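Glycosyl hydrolase 25 (PDB 4FF5) probably hydrolyses glycosidic bonds of cell-wall peptidoglycan, as other family 25 glycosyl hydrolases do, and takes part in pneumococcal host-cell invasion. Local coordinates at residues Pro53-Asn67 and Ile237-Ile249. Numbering follows the deposited sequence.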
loop_
_atom_site.group_PDB
_atom_site.type_symbol
_atom_site.label_atom_id
_atom_site.label_comp_id
_atom_site.label_asym_id
_atom_site.label_seq_id
_atom_site.Cartn_x
_atom_site.Cartn_y
_atom_site.Cartn_z
ATOM N N PRO A 53 -3.508 14.245 -1.617
ATOM C CA PRO A 53 -3.763 12.830 -1.894
ATOM C C PRO A 53 -2.769 11.888 -1.201
ATOM O O PRO A 53 -1.692 12.321 -0.773
ATOM C CB PRO A 53 -3.581 12.743 -3.406
ATOM C CG PRO A 53 -2.629 13.826 -3.735
ATOM C CD PRO A 53 -2.941 14.947 -2.783
ATOM N N ILE A 54 -3.156 10.620 -1.081
ATOM C CA ILE A 54 -2.265 9.557 -0.623
ATOM C C ILE A 54 -1.705 8.845 -1.859
ATOM O O ILE A 54 -2.465 8.436 -2.747
ATOM C CB ILE A 54 -3.012 8.550 0.280
ATOM C CG1 ILE A 54 -3.488 9.243 1.581
ATOM C CG2 ILE A 54 -2.165 7.301 0.544
ATOM C CD1 ILE A 54 -4.705 8.564 2.193
ATOM N N ILE A 55 -0.381 8.706 -1.920
ATOM C CA ILE A 55 0.246 7.998 -3.026
ATOM C C ILE A 55 0.738 6.611 -2.601
ATOM O O ILE A 55 0.887 6.312 -1.406
ATOM C CB ILE A 55 1.416 8.806 -3.657
ATOM C CG1 ILE A 55 2.590 8.917 -2.665
ATOM C CG2 ILE A 55 0.908 10.168 -4.141
ATOM C CD1 ILE A 55 3.829 9.602 -3.239
ATOM N N ASP A 56 0.919 5.748 -3.595
ATOM C CA ASP A 56 1.686 4.522 -3.415
ATOM C C ASP A 56 2.786 4.481 -4.477
ATOM O O ASP A 56 2.599 4.960 -5.610
ATOM C CB ASP A 56 0.813 3.255 -3.353
ATOM C CG ASP A 56 0.028 2.997 -4.639
ATOM O OD1 ASP A 56 -1.146 3.430 -4.723
ATOM O OD2 ASP A 56 0.597 2.367 -5.566
ATOM N N LEU A 57 3.935 3.946 -4.067
ATOM C CA LEU A 57 5.170 3.989 -4.826
ATOM C C LEU A 57 5.848 2.650 -4.700
ATOM O O LEU A 57 5.656 1.934 -3.702
ATOM C CB LEU A 57 6.135 5.010 -4.215
ATOM C CG LEU A 57 5.836 6.480 -4.261
ATOM C CD1 LEU A 57 6.778 7.161 -3.283
ATOM C CD2 LEU A 57 6.072 6.999 -5.675
ATOM N N SER A 58 6.655 2.341 -5.704
ATOM C CA SER A 58 7.449 1.117 -5.757
ATOM C C SER A 58 8.805 1.454 -6.408
ATOM O O SER A 58 9.071 2.624 -6.733
ATOM C CB SER A 58 6.724 0.043 -6.596
ATOM O OG SER A 58 6.802 0.370 -7.969
ATOM N N GLY A 59 9.616 0.426 -6.647
ATOM C CA GLY A 59 10.881 0.565 -7.361
ATOM C C GLY A 59 10.753 1.064 -8.793
ATOM O O GLY A 59 11.741 1.512 -9.370
ATOM N N TRP A 60 9.546 0.981 -9.370
ATOM C CA TRP A 60 9.242 1.600 -10.682
ATOM C C TRP A 60 9.254 3.110 -10.695
ATOM O O TRP A 60 9.318 3.733 -11.762
ATOM C CB TRP A 60 7.904 1.070 -11.214
ATOM C CG TRP A 60 7.971 -0.411 -11.501
ATOM C CD1 TRP A 60 7.311 -1.445 -10.843
ATOM C CD2 TRP A 60 8.779 -1.069 -12.531
ATOM N NE1 TRP A 60 7.641 -2.664 -11.392
ATOM C CE2 TRP A 60 8.516 -2.503 -12.409
ATOM C CE3 TRP A 60 9.664 -0.625 -13.516
ATOM C CZ2 TRP A 60 9.132 -3.436 -13.237
ATOM C CZ3 TRP A 60 10.273 -1.575 -14.345
ATOM C CH2 TRP A 60 10.009 -2.946 -14.207
ATOM N N GLN A 61 9.159 3.717 -9.515
ATOM C CA GLN A 61 9.358 5.148 -9.351
ATOM C C GLN A 61 10.752 5.399 -8.764
ATOM O O GLN A 61 10.964 5.207 -7.574
ATOM C CB GLN A 61 8.274 5.736 -8.445
ATOM C CG GLN A 61 6.891 5.753 -9.070
ATOM C CD GLN A 61 6.261 4.374 -9.170
ATOM O OE1 GLN A 61 6.225 3.625 -8.200
ATOM N NE2 GLN A 61 5.774 4.029 -10.357
ATOM N N ARG A 62 11.699 5.812 -9.610
ATOM C CA ARG A 62 13.099 5.981 -9.197
ATOM C C ARG A 62 13.297 7.180 -8.249
ATOM O O ARG A 62 12.956 8.325 -8.602
ATOM C CB ARG A 62 14.016 6.082 -10.427
ATOM C CG ARG A 62 13.759 4.974 -11.444
ATOM C CD ARG A 62 14.493 5.221 -12.751
ATOM N NE ARG A 62 15.856 4.704 -12.706
ATOM N N PRO A 63 13.830 6.921 -7.031
ATOM C CA PRO A 63 14.099 7.964 -6.033
ATOM C C PRO A 63 14.889 9.157 -6.586
ATOM O O PRO A 63 14.607 10.296 -6.206
ATOM C CB PRO A 63 14.908 7.214 -4.975
ATOM C CG PRO A 63 14.314 5.840 -5.012
ATOM C CD PRO A 63 14.105 5.576 -6.482
ATOM N N GLU A 64 15.835 8.898 -7.494
ATOM C CA GLU A 64 16.647 9.969 -8.080
ATOM C C GLU A 64 15.820 10.881 -8.985
ATOM O O GLU A 64 16.253 11.987 -9.334
ATOM C CB GLU A 64 17.881 9.413 -8.820
ATOM C CG GLU A 64 17.623 8.821 -10.201
ATOM C CD GLU A 64 17.641 7.304 -10.218
ATOM O OE1 GLU A 64 17.505 6.732 -11.323
ATOM N N GLU A 65 14.628 10.423 -9.366
ATOM C CA GLU A 65 13.735 11.252 -10.175
ATOM C C GLU A 65 12.680 11.952 -9.322
ATOM O O GLU A 65 11.896 12.764 -9.829
ATOM C CB GLU A 65 13.119 10.447 -11.312
ATOM C CG GLU A 65 14.056 10.224 -12.485
ATOM C CD GLU A 65 13.628 9.080 -13.375
ATOM O OE1 GLU A 65 12.423 8.775 -13.431
ATOM O OE2 GLU A 65 14.502 8.468 -14.023
ATOM N N ILE A 66 12.709 11.688 -8.016
ATOM C CA ILE A 66 11.772 12.319 -7.073
ATOM C C ILE A 66 12.394 13.462 -6.267
ATOM O O ILE A 66 13.368 13.259 -5.533
ATOM C CB ILE A 66 11.164 11.301 -6.078
ATOM C CG1 ILE A 66 10.425 10.188 -6.837
ATOM C CG2 ILE A 66 10.232 12.014 -5.100
ATOM C CD1 ILE A 66 10.159 8.959 -5.986
ATOM N N ASN A 67 11.800 14.654 -6.402
ATOM C CA ASN A 67 12.105 15.766 -5.528
ATOM C C ASN A 67 11.313 15.570 -4.234
ATOM O O ASN A 67 10.162 15.996 -4.134
ATOM C CB ASN A 67 11.787 17.111 -6.225
ATOM C CG ASN A 67 12.132 18.311 -5.372
ATOM O OD1 ASN A 67 12.429 18.175 -4.190
ATOM N ND2 ASN A 67 12.056 19.510 -5.962
ATOM N N ILE A 237 1.737 14.483 -9.736
ATOM C CA ILE A 237 1.913 15.337 -8.559
ATOM C C ILE A 237 3.246 16.087 -8.667
ATOM O O ILE A 237 4.262 15.520 -9.086
ATOM C CB ILE A 237 1.880 14.538 -7.239
ATOM C CG1 ILE A 237 0.523 13.847 -7.055
ATOM C CG2 ILE A 237 2.164 15.436 -6.039
ATOM C CD1 ILE A 237 0.329 13.196 -5.707
ATOM N N ALA A 238 3.226 17.366 -8.297
ATOM C CA ALA A 238 4.431 18.198 -8.328
ATOM C C ALA A 238 5.559 17.582 -7.494
ATOM O O ALA A 238 5.361 17.239 -6.332
ATOM C CB ALA A 238 4.103 19.610 -7.850
ATOM N N GLY A 239 6.745 17.466 -8.092
ATOM C CA GLY A 239 7.885 16.830 -7.435
ATOM C C GLY A 239 8.294 15.538 -8.118
ATOM O O GLY A 239 9.324 14.950 -7.774
ATOM N N PHE A 240 7.484 15.102 -9.088
ATOM C CA PHE A 240 7.734 13.877 -9.866
ATOM C C PHE A 240 7.077 14.003 -11.234
ATOM O O PHE A 240 5.905 14.362 -11.334
ATOM C CB PHE A 240 7.226 12.624 -9.100
ATOM C CG PHE A 240 7.535 11.299 -9.774
ATOM C CD1 PHE A 240 8.847 10.931 -10.073
ATOM C CD2 PHE A 240 6.519 10.394 -10.052
ATOM C CE1 PHE A 240 9.128 9.722 -10.696
ATOM C CE2 PHE A 240 6.790 9.177 -10.655
ATOM C CZ PHE A 240 8.102 8.835 -10.977
ATOM N N ASP A 241 7.833 13.705 -12.286
ATOM C CA ASP A 241 7.379 13.931 -13.660
ATOM C C ASP A 241 6.495 12.824 -14.249
ATOM O O ASP A 241 5.769 13.060 -15.218
ATOM C CB ASP A 241 8.581 14.143 -14.584
ATOM C CG ASP A 241 9.325 15.448 -14.317
ATOM O OD1 ASP A 241 8.817 16.342 -13.605
ATOM O OD2 ASP A 241 10.444 15.581 -14.840
ATOM N N HIS A 242 6.559 11.621 -13.682
ATOM C CA HIS A 242 5.906 10.462 -14.291
ATOM C C HIS A 242 4.653 10.066 -13.567
ATOM O O HIS A 242 4.318 10.655 -12.537
ATOM C CB HIS A 242 6.883 9.296 -14.369
ATOM C CG HIS A 242 8.258 9.708 -14.824
ATOM N ND1 HIS A 242 8.487 10.202 -16.057
ATOM C CD2 HIS A 242 9.479 9.741 -14.149
ATOM C CE1 HIS A 242 9.793 10.521 -16.178
ATOM N NE2 HIS A 242 10.402 10.235 -15.008
ATOM N N ASP A 243 3.967 9.066 -14.117
ATOM C CA ASP A 243 2.686 8.559 -13.601
ATOM C C ASP A 243 2.764 8.071 -12.160
ATOM O O ASP A 243 3.723 7.384 -11.784
ATOM C CB ASP A 243 2.185 7.415 -14.490
ATOM C CG ASP A 243 1.635 7.894 -15.807
ATOM O OD1 ASP A 243 1.458 9.103 -15.980
ATOM O OD2 ASP A 243 1.372 7.053 -16.683
ATOM N N LEU A 244 1.750 8.413 -11.361
ATOM C CA LEU A 244 1.665 7.939 -9.979
ATOM C C LEU A 244 0.302 7.342 -9.658
ATOM O O LEU A 244 -0.750 7.870 -10.075
ATOM C CB LEU A 244 1.919 9.083 -8.990
ATOM C CG LEU A 244 3.348 9.528 -8.697
ATOM C CD1 LEU A 244 3.332 10.773 -7.821
ATOM C CD2 LEU A 244 4.112 8.385 -8.038
ATOM N N ASP A 245 0.326 6.266 -8.884
ATOM C CA ASP A 245 -0.889 5.754 -8.275
ATOM C C ASP A 245 -1.350 6.737 -7.217
ATOM O O ASP A 245 -0.586 7.032 -6.280
ATOM C CB ASP A 245 -0.624 4.426 -7.559
ATOM C CG ASP A 245 -0.352 3.259 -8.506
ATOM O OD1 ASP A 245 0.079 2.186 -8.002
ATOM O OD2 ASP A 245 -0.555 3.382 -9.731
ATOM N N ILE A 246 -2.611 7.181 -7.311
ATOM C CA ILE A 246 -3.169 8.094 -6.316
ATOM C C ILE A 246 -4.385 7.474 -5.649
ATOM O O ILE A 246 -5.188 6.778 -6.291
ATOM C CB ILE A 246 -3.584 9.482 -6.882
ATOM C CG1 ILE A 246 -2.556 10.010 -7.880
ATOM C CG2 ILE A 246 -3.842 10.454 -5.728
ATOM C CD1 ILE A 246 -1.185 10.255 -7.300
ATOM N N ASN A 247 -4.472 7.739 -4.353
ATOM C CA ASN A 247 -5.470 7.178 -3.473
ATOM C C ASN A 247 -6.170 8.282 -2.695
ATOM O O ASN A 247 -5.603 9.364 -2.441
ATOM C CB ASN A 247 -4.789 6.221 -2.478
ATOM C CG ASN A 247 -3.956 5.164 -3.170
ATOM O OD1 ASN A 247 -4.473 4.137 -3.584
ATOM N ND2 ASN A 247 -2.661 5.434 -3.340
ATOM N N VAL A 248 -7.394 8.004 -2.280
ATOM C CA VAL A 248 -8.084 8.900 -1.351
ATOM C C VAL A 248 -8.789 8.062 -0.268
ATOM O O VAL A 248 -9.207 6.940 -0.527
ATOM C CB VAL A 248 -9.047 9.839 -2.125
ATOM C CG1 VAL A 248 -10.229 9.053 -2.690
ATOM C CG2 VAL A 248 -9.534 10.980 -1.246
ATOM N N ILE A 249 -8.863 8.589 0.954
ATOM C CA ILE A 249 -9.763 8.029 1.975
ATOM C C ILE A 249 -11.206 8.028 1.398
ATOM O O ILE A 249 -11.639 9.007 0.786
ATOM C CB ILE A 249 -9.703 8.851 3.293
ATOM C CG1 ILE A 249 -8.305 8.811 3.956
ATOM C CG2 ILE A 249 -10.789 8.415 4.282
ATOM C CD1 ILE A 249 -7.726 7.431 4.188
HETATM O O HOH W 1 2.906 5.027 -8.268
HETATM O O HOH W 2 5.999 6.028 -12.584
HETATM O O HOH W 3 10.700 13.287 -12.072
HETATM O O HOH W 4 11.496 15.905 -9.993
#
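With chi1 at 62°, the carboxylate of Asp56 sits between its own backbone N and carbonyl carbon, while Asn247, whose CG stays beside the backbone N, turns its amide to meet it. The two residues lie where the first and last strands of the TIM-type barrel, 54-57 and 244-249, run antiparallel and complete the ring of strands. Asn247 suits a buried place because its amide both donates and accepts. ND2 reaches OD1 of Asp56 at 2.9 Å, nearly straight at 173°, on the lone pair away from OD2, and also donates to Ile54 O from above the carbonyl plane; OD1 of Asn247 accepts from Trp205. Ile54 O additionally takes Asn247 N at 2.7 Å, so one carbonyl is gripped twice. Gln230 gives Asp56 OD1 a second donor.

On the sheet face of Ile55, branched apolar chains suit the packing: CG2 of Ile55 touches CD1 of Ile237 at 3.5 Å, and Leu71 of helix 68-73 touches Ile55 and Ile237. Past the strands, the Phe240 ring packs against CG1 of Ile66 and CG of Gln61, both approaching obliquely. Gly239, at a positive phi, lets the turn bring its carbonyl to Asn67 N at 2.8 Å. The other oxygen of Asp56, OD2, lies 2.5 Å from OD1 of Asp245, the two carboxylate planes 50° apart.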